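Local atomic coordinates of probable DNA endonuclease SmrA (Escherichia coli, PDB entry 3QD7), a protein that binds DNA and has DNA endonuclease activity, as a stand-alone small MutS-related protein built around an Smr domain. Residues A[92-95]-A[96-99]; A[68-71]-A[72-76]; A[56-59]-A[60-63]. All coordinates share one frame; numbering follows the deposited sequence.

In the fold
All three contacts are local pairings on two helices of the Smr domain and the turn that ends one of them. Along the chain contact 3 comes first, at the start of helix 57-73; contact 2 follows at its end, and contact 1 opens helix 92-105. Contacts 2 and 3, centres about 18 Å apart, share this crossover between parallel strands 49-51 and 78-82. Contacts 1 and 3 touch, centres about 11 Å apart, where Val57 and Cys60 meet Ile95, Val96 and Tyr99. Contacts 1 and 2, centres about 23 Å apart, lie on opposite sides of the chain's centre. Together they cover both ends of helix 57-73 and the start of helix 92-105, where the two meet.

Contact 1. Residues A[92-95]-A[96-99]; sequences HANI and VRSY
Ser98 is tied twice to the carbonyl of Asn94, one turn back on the same helix. Its backbone N lies 2.9 Å from Asn94 O and its hydroxyl OG donates to the same Asn94 O from 3.0 Å; the two donors come from opposite faces of the carbonyl plane. The hydroxyl reaches back because OG stands beside its own backbone N (chi1 -67°), and it also bonds to the backbone N of Ile18. The remaining backbone bonds are the usual i to i+4 series, among them a nearly straight one from Val96 N to His92 O at 2.8 Å.

Among the apolar contacts, the Val96 methyl CG2 sits over one face of the His92 imidazole, 3.8 Å from the ring centroid and displaced toward the rim, a CH-pi contact. His92 brings its ring there with CG anti to the backbone N (chi1 178°), and NE2 is also hydrogen-bonded to the carbonyl of Gln55. One turn further on, Ile95 and Tyr99 run side by side, with Ile95 CG2 4.0 Å from Tyr99 CD2.

The Arg97 guanidinium is held by backbone carbonyls beyond the helix: NH1 bonds to Gln22 O and NH2 to Pro19 O, and these loop carbonyls probably offset the charge of the buried side chain.

Helix 92-105 starts here, packed against helix 57-73: Ile95 and Tyr99 rest on Val57, and Val96 on Cys60. The Arg97 side chain touches His83, just past strand 78-82.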
loop_
_atom_site.group_PDB
_atom_site.type_symbol
_atom_site.label_atom_id
_atom_site.label_comp_id
_atom_site.label_asym_id
_atom_site.label_seq_id
_atom_site.Cartn_x
_atom_site.Cartn_y
_atom_site.Cartn_z
ATOM N N HIS A 92 -5.897 9.606 12.095
ATOM C CA HIS A 92 -5.095 9.943 10.931
ATOM C C HIS A 92 -4.551 8.694 10.259
ATOM O O HIS A 92 -4.575 8.583 9.028
ATOM C CB HIS A 92 -3.948 10.881 11.322
ATOM C CG HIS A 92 -3.047 11.231 10.180
ATOM N ND1 HIS A 92 -3.407 12.124 9.196
ATOM C CD2 HIS A 92 -1.809 10.796 9.856
ATOM C CE1 HIS A 92 -2.425 12.234 8.320
ATOM N NE2 HIS A 92 -1.442 11.437 8.698
ATOM N N ALA A 93 -4.074 7.755 11.076
ATOM C CA ALA A 93 -3.549 6.469 10.608
ATOM C C ALA A 93 -4.570 5.679 9.776
ATOM O O ALA A 93 -4.222 5.113 8.736
ATOM C CB ALA A 93 -3.071 5.632 11.796
ATOM N N ASN A 94 -5.818 5.635 10.238
ATOM C CA ASN A 94 -6.869 4.964 9.473
ATOM C C ASN A 94 -7.279 5.708 8.189
ATOM O O ASN A 94 -7.672 5.085 7.202
ATOM C CB ASN A 94 -8.121 4.696 10.332
ATOM C CG ASN A 94 -9.027 3.663 9.683
ATOM O OD1 ASN A 94 -10.201 3.924 9.357
ATOM N ND2 ASN A 94 -8.466 2.492 9.446
ATOM N N ILE A 95 -7.222 7.036 8.225
ATOM C CA ILE A 95 -7.469 7.835 7.024
ATOM C C ILE A 95 -6.371 7.553 5.989
ATOM O O ILE A 95 -6.661 7.289 4.815
ATOM C CB ILE A 95 -7.544 9.356 7.326
ATOM C CG1 ILE A 95 -8.739 9.706 8.234
ATOM C CG2 ILE A 95 -7.621 10.149 6.042
ATOM C CD1 ILE A 95 -10.072 9.130 7.795
ATOM N N VAL A 96 -5.118 7.619 6.433
ATOM C CA VAL A 96 -3.986 7.219 5.613
ATOM C C VAL A 96 -4.143 5.783 5.064
ATOM O O VAL A 96 -3.963 5.569 3.866
ATOM C CB VAL A 96 -2.631 7.370 6.345
ATOM C CG1 VAL A 96 -1.455 6.827 5.474
ATOM C CG2 VAL A 96 -2.372 8.836 6.673
ATOM N N ARG A 97 -4.463 4.832 5.947
ATOM C CA ARG A 97 -4.686 3.442 5.581
ATOM C C ARG A 97 -5.763 3.348 4.489
ATOM O O ARG A 97 -5.630 2.579 3.533
ATOM C CB ARG A 97 -5.113 2.626 6.817
ATOM C CG ARG A 97 -5.108 1.092 6.580
ATOM C CD ARG A 97 -5.496 0.302 7.822
ATOM N NE ARG A 97 -6.905 0.485 8.169
ATOM C CZ ARG A 97 -7.809 -0.486 8.235
ATOM N NH1 ARG A 97 -7.479 -1.762 7.990
ATOM N NH2 ARG A 97 -9.061 -0.169 8.549
ATOM N N SER A 98 -6.837 4.131 4.646
ATOM C CA SER A 98 -7.971 4.080 3.694
ATOM C C SER A 98 -7.596 4.628 2.323
ATOM O O SER A 98 -7.988 4.053 1.303
ATOM C CB SER A 98 -9.218 4.778 4.235
ATOM O OG SER A 98 -9.729 4.081 5.336
ATOM N N TYR A 99 -6.806 5.702 2.307
ATOM C CA TYR A 99 -6.287 6.244 1.053
ATOM C C TYR A 99 -5.339 5.272 0.401
ATOM O O TYR A 99 -5.381 5.102 -0.830
ATOM C CB TYR A 99 -5.593 7.590 1.275
ATOM C CG TYR A 99 -6.531 8.771 1.145
ATOM C CD1 TYR A 99 -7.265 8.983 -0.040
ATOM C CD2 TYR A 99 -6.696 9.679 2.198
ATOM C CE1 TYR A 99 -8.123 10.069 -0.170
ATOM C CE2 TYR A 99 -7.571 10.779 2.080
ATOM C CZ TYR A 99 -8.272 10.958 0.888
ATOM O OH TYR A 99 -9.126 12.014 0.759
#

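Contact 2. Residues A[68-71]-A[72-76]; sequences IQQA and LADGL
Leu72 meets Ile68 one turn back, its methyl CD1 lying 3.7 Å from Ile68 CG2 where the two branched chains cross. With CG turned away from its own carbonyl carbon (chi1 -68°), the Leu72 side chain leans over the Ile68 carbonyl; the backbone bond from Leu72 N to Ile68 O measures 2.9 Å. Ala73 continues the helical pattern with a bond from its N to Gln69 O, and its methyl lies near that carbonyl.

At Asp74 the helix ends. Its N bonds to Gln70 O at 3.0 Å and, weakly, to Ala71 O, while carboxylate OD2 approaches the Gln70 side chain at CG, 3.6 Å away. Asp74 OD2 also lies 3.3 Å from Gln70 O, acceptor against acceptor and no hydrogen bond. Gly75 then turns the chain with positive phi (69°), and its N bonds to Leu72 O. Leu76 N closes the turn on Ala71 O at 3.0 Å, so the chain leaves the helix through a Schellman motif. The Leu76 side chain folds back over the last turn, CD2 resting 3.8 Å from Ala71 CB, and also touches Ala48. Replacing Leu76 with an alanine would take away that methyl contact and would probably leave a gap beside Ala71 and Ala48.

The chemistry is thus divided: main-chain bonds cap the last turn, where Gly75 turns the chain out of the helix, while Ile68, Ala71 and Leu72 seat the helix end on Val79 of strand 78-82 and Leu130 of strand 125-130, and Leu76 packs back on Ala71.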
loop_
_atom_site.group_PDB
_atom_site.type_symbol
_atom_site.label_atom_id
_atom_site.label_comp_id
_atom_site.label_asym_id
_atom_site.label_seq_id
_atom_site.Cartn_x
_atom_site.Cartn_y
_atom_site.Cartn_z
ATOM N N ILE A 68 6.042 3.663 -5.420
ATOM C CA ILE A 68 5.631 2.572 -6.303
ATOM C C ILE A 68 6.296 2.662 -7.694
ATOM O O ILE A 68 6.777 1.648 -8.231
ATOM C CB ILE A 68 4.087 2.477 -6.422
ATOM C CG1 ILE A 68 3.477 2.199 -5.041
ATOM C CG2 ILE A 68 3.694 1.357 -7.460
ATOM C CD1 ILE A 68 3.808 0.823 -4.480
ATOM N N GLN A 69 6.359 3.865 -8.263
ATOM C CA GLN A 69 7.147 4.083 -9.492
ATOM C C GLN A 69 8.603 3.610 -9.354
ATOM O O GLN A 69 9.123 2.956 -10.254
ATOM C CB GLN A 69 7.144 5.559 -9.916
ATOM C CG GLN A 69 5.753 6.164 -10.253
ATOM C CD GLN A 69 5.029 5.490 -11.431
ATOM O OE1 GLN A 69 3.796 5.575 -11.550
ATOM N NE2 GLN A 69 5.778 4.846 -12.302
ATOM N N GLN A 70 9.247 3.945 -8.232
ATOM C CA GLN A 70 10.639 3.557 -7.970
ATOM C C GLN A 70 10.753 2.044 -7.870
ATOM O O GLN A 70 11.643 1.444 -8.466
ATOM C CB GLN A 70 11.185 4.216 -6.679
ATOM C CG GLN A 70 12.383 3.468 -6.007
ATOM C CD GLN A 70 12.274 3.269 -4.450
ATOM O OE1 GLN A 70 12.385 2.131 -3.941
ATOM N NE2 GLN A 70 12.101 4.383 -3.705
ATOM N N ALA A 71 9.857 1.438 -7.091
ATOM C CA ALA A 71 9.873 -0.026 -6.853
ATOM C C ALA A 71 9.712 -0.783 -8.183
ATOM O O ALA A 71 10.410 -1.742 -8.449
ATOM C CB ALA A 71 8.774 -0.404 -5.878
ATOM N N LEU A 72 8.816 -0.308 -9.038
ATOM C CA LEU A 72 8.585 -0.945 -10.335
ATOM C C LEU A 72 9.835 -0.796 -11.203
ATOM O O LEU A 72 10.343 -1.776 -11.771
ATOM C CB LEU A 72 7.359 -0.338 -11.017
ATOM C CG LEU A 72 6.043 -0.669 -10.314
ATOM C CD1 LEU A 72 4.858 0.225 -10.775
ATOM C CD2 LEU A 72 5.683 -2.198 -10.421
ATOM N N ALA A 73 10.379 0.414 -11.246
ATOM C CA ALA A 73 11.587 0.631 -12.019
ATOM C C ALA A 73 12.724 -0.283 -11.554
ATOM O O ALA A 73 13.538 -0.695 -12.378
ATOM C CB ALA A 73 12.006 2.104 -12.003
ATOM N N ASP A 74 12.770 -0.626 -10.259
ATOM C CA ASP A 74 13.880 -1.474 -9.736
ATOM C C ASP A 74 13.596 -2.975 -9.781
ATOM O O ASP A 74 14.395 -3.769 -9.280
ATOM C CB ASP A 74 14.311 -1.056 -8.310
ATOM C CG ASP A 74 14.896 0.360 -8.263
ATOM O OD1 ASP A 74 15.513 0.776 -9.276
ATOM O OD2 ASP A 74 14.730 1.061 -7.232
ATOM N N GLY A 75 12.464 -3.356 -10.366
ATOM C CA GLY A 75 12.041 -4.763 -10.420
ATOM C C GLY A 75 11.626 -5.400 -9.094
ATOM O O GLY A 75 11.766 -6.609 -8.918
ATOM N N LEU A 76 11.101 -4.601 -8.162
ATOM C CA LEU A 76 10.602 -5.156 -6.881
ATOM C C LEU A 76 9.269 -5.856 -7.092
ATOM O O LEU A 76 8.381 -5.315 -7.738
ATOM C CB LEU A 76 10.456 -4.063 -5.815
ATOM C CG LEU A 76 11.691 -3.644 -5.001
ATOM C CD1 LEU A 76 12.826 -3.199 -5.869
ATOM C CD2 LEU A 76 11.355 -2.545 -4.023
#

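Contact 3. Residues A[56-59]-A[60-63]; sequences PVEE and CRKM
Glu58 and Arg61 form a side-on salt bridge along the first turn of the helix. Arg61 NE donates to Glu58 OE2 at 2.8 Å, using the syn lone pair of that oxygen, and Arg61 NH2 reaches Glu58 OE1 at 3.2 Å in the guanidinium plane. One nitrogen to each oxygen, with a further weak bond from NE to OE1, limits the turning of both groups, whose planes stand 35° apart. A sharp bend in Glu58 (chi2 -9°) curls its carboxylate back to this edge; Arg61 NH1 bonds elsewhere, to the carbonyl of Leu10. A second ion pair is long: Glu59 OE2 lies 3.7 Å from Lys62 NZ, with Lys62 CE a little nearer that oxygen.

Main-chain bonds underlie these charges, from Cys60 N to Pro56 O (3.0 Å) through to Met63 N on Glu59 O. Met63 folds back over the preceding turn, its sulfur SD 3.8 Å from Glu59 CG. Cys60 is buried against Val96 and Trp103 of helix 92-105, with Leu52 and Gln55 beside it; Val57 meets Tyr99, and Arg61 also touches Trp103.

Pro56 occupies the N-cap position of helix 57-73, whose first turns carry i to i+3 ion pairs along the helix while Val57 and Cys60 pack on helix 92-105: the start of the helical crossover in the beta-alpha-beta unit 49-51, 57-73, 78-82 of this Smr domain.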
loop_
_atom_site.group_PDB
_atom_site.type_symbol
_atom_site.label_atom_id
_atom_site.label_comp_id
_atom_site.label_asym_id
_atom_site.label_seq_id
_atom_site.Cartn_x
_atom_site.Cartn_y
_atom_site.Cartn_z
ATOM N N PRO A 56 1.265 14.025 6.544
ATOM C CA PRO A 56 -0.025 14.548 6.062
ATOM C C PRO A 56 -0.521 13.780 4.820
ATOM O O PRO A 56 0.278 13.123 4.140
ATOM C CB PRO A 56 0.282 16.015 5.736
ATOM C CG PRO A 56 1.788 16.104 5.629
ATOM C CD PRO A 56 2.342 15.037 6.511
ATOM N N VAL A 57 -1.818 13.843 4.533
ATOM C CA VAL A 57 -2.404 13.016 3.471
ATOM C C VAL A 57 -1.828 13.319 2.072
ATOM O O VAL A 57 -1.515 12.388 1.327
ATOM C CB VAL A 57 -3.971 13.066 3.473
ATOM C CG1 VAL A 57 -4.544 12.520 2.175
ATOM C CG2 VAL A 57 -4.539 12.287 4.647
ATOM N N GLU A 58 -1.670 14.599 1.723
ATOM C CA GLU A 58 -1.095 14.991 0.421
ATOM C C GLU A 58 0.352 14.538 0.277
ATOM O O GLU A 58 0.791 14.177 -0.811
ATOM C CB GLU A 58 -1.141 16.503 0.228
ATOM C CG GLU A 58 -1.514 17.049 -1.168
ATOM C CD GLU A 58 -1.601 16.029 -2.303
ATOM O OE1 GLU A 58 -0.759 16.073 -3.223
ATOM O OE2 GLU A 58 -2.549 15.213 -2.313
ATOM N N GLU A 59 1.103 14.572 1.369
ATOM C CA GLU A 59 2.487 14.065 1.340
ATOM C C GLU A 59 2.511 12.546 1.138
ATOM O O GLU A 59 3.346 12.046 0.405
ATOM C CB GLU A 59 3.255 14.480 2.598
ATOM C CG GLU A 59 4.769 14.221 2.542
ATOM C CD GLU A 59 5.548 15.184 1.590
ATOM O OE1 GLU A 59 6.700 14.857 1.193
ATOM O OE2 GLU A 59 5.019 16.265 1.246
ATOM N N CYS A 60 1.596 11.826 1.789
ATOM C CA CYS A 60 1.426 10.383 1.586
ATOM C C CYS A 60 1.139 10.076 0.135
ATOM O O CYS A 60 1.692 9.135 -0.407
ATOM C CB CYS A 60 0.263 9.828 2.432
ATOM S SG CYS A 60 0.611 9.725 4.187
ATOM N N ARG A 61 0.267 10.867 -0.491
ATOM C CA ARG A 61 -0.088 10.654 -1.898
ATOM C C ARG A 61 1.105 10.813 -2.868
ATOM O O ARG A 61 1.233 10.065 -3.850
ATOM C CB ARG A 61 -1.235 11.572 -2.309
ATOM C CG ARG A 61 -1.881 11.195 -3.641
ATOM C CD ARG A 61 -2.986 12.178 -4.039
ATOM N NE ARG A 61 -2.366 13.403 -4.492
ATOM C CZ ARG A 61 -2.173 13.710 -5.768
ATOM N NH1 ARG A 61 -2.622 12.904 -6.728
ATOM N NH2 ARG A 61 -1.541 14.830 -6.081
ATOM N N LYS A 62 1.969 11.781 -2.578
ATOM C CA LYS A 62 3.200 11.984 -3.354
ATOM C C LYS A 62 4.233 10.864 -3.118
ATOM O O LYS A 62 4.852 10.386 -4.057
ATOM C CB LYS A 62 3.802 13.373 -3.051
ATOM C CG LYS A 62 2.844 14.547 -3.344
ATOM C CD LYS A 62 3.557 15.925 -3.444
ATOM C CE LYS A 62 4.112 16.379 -2.108
ATOM N NZ LYS A 62 4.195 17.862 -2.019
ATOM N N MET A 63 4.397 10.443 -1.867
ATOM C CA MET A 63 5.347 9.379 -1.508
ATOM C C MET A 63 4.949 8.003 -2.071
ATOM O O MET A 63 5.768 7.278 -2.605
ATOM C CB MET A 63 5.480 9.294 0.025
ATOM C CG MET A 63 6.124 10.527 0.659
ATOM S SD MET A 63 5.898 10.577 2.451
ATOM C CE MET A 63 7.221 9.488 2.967
#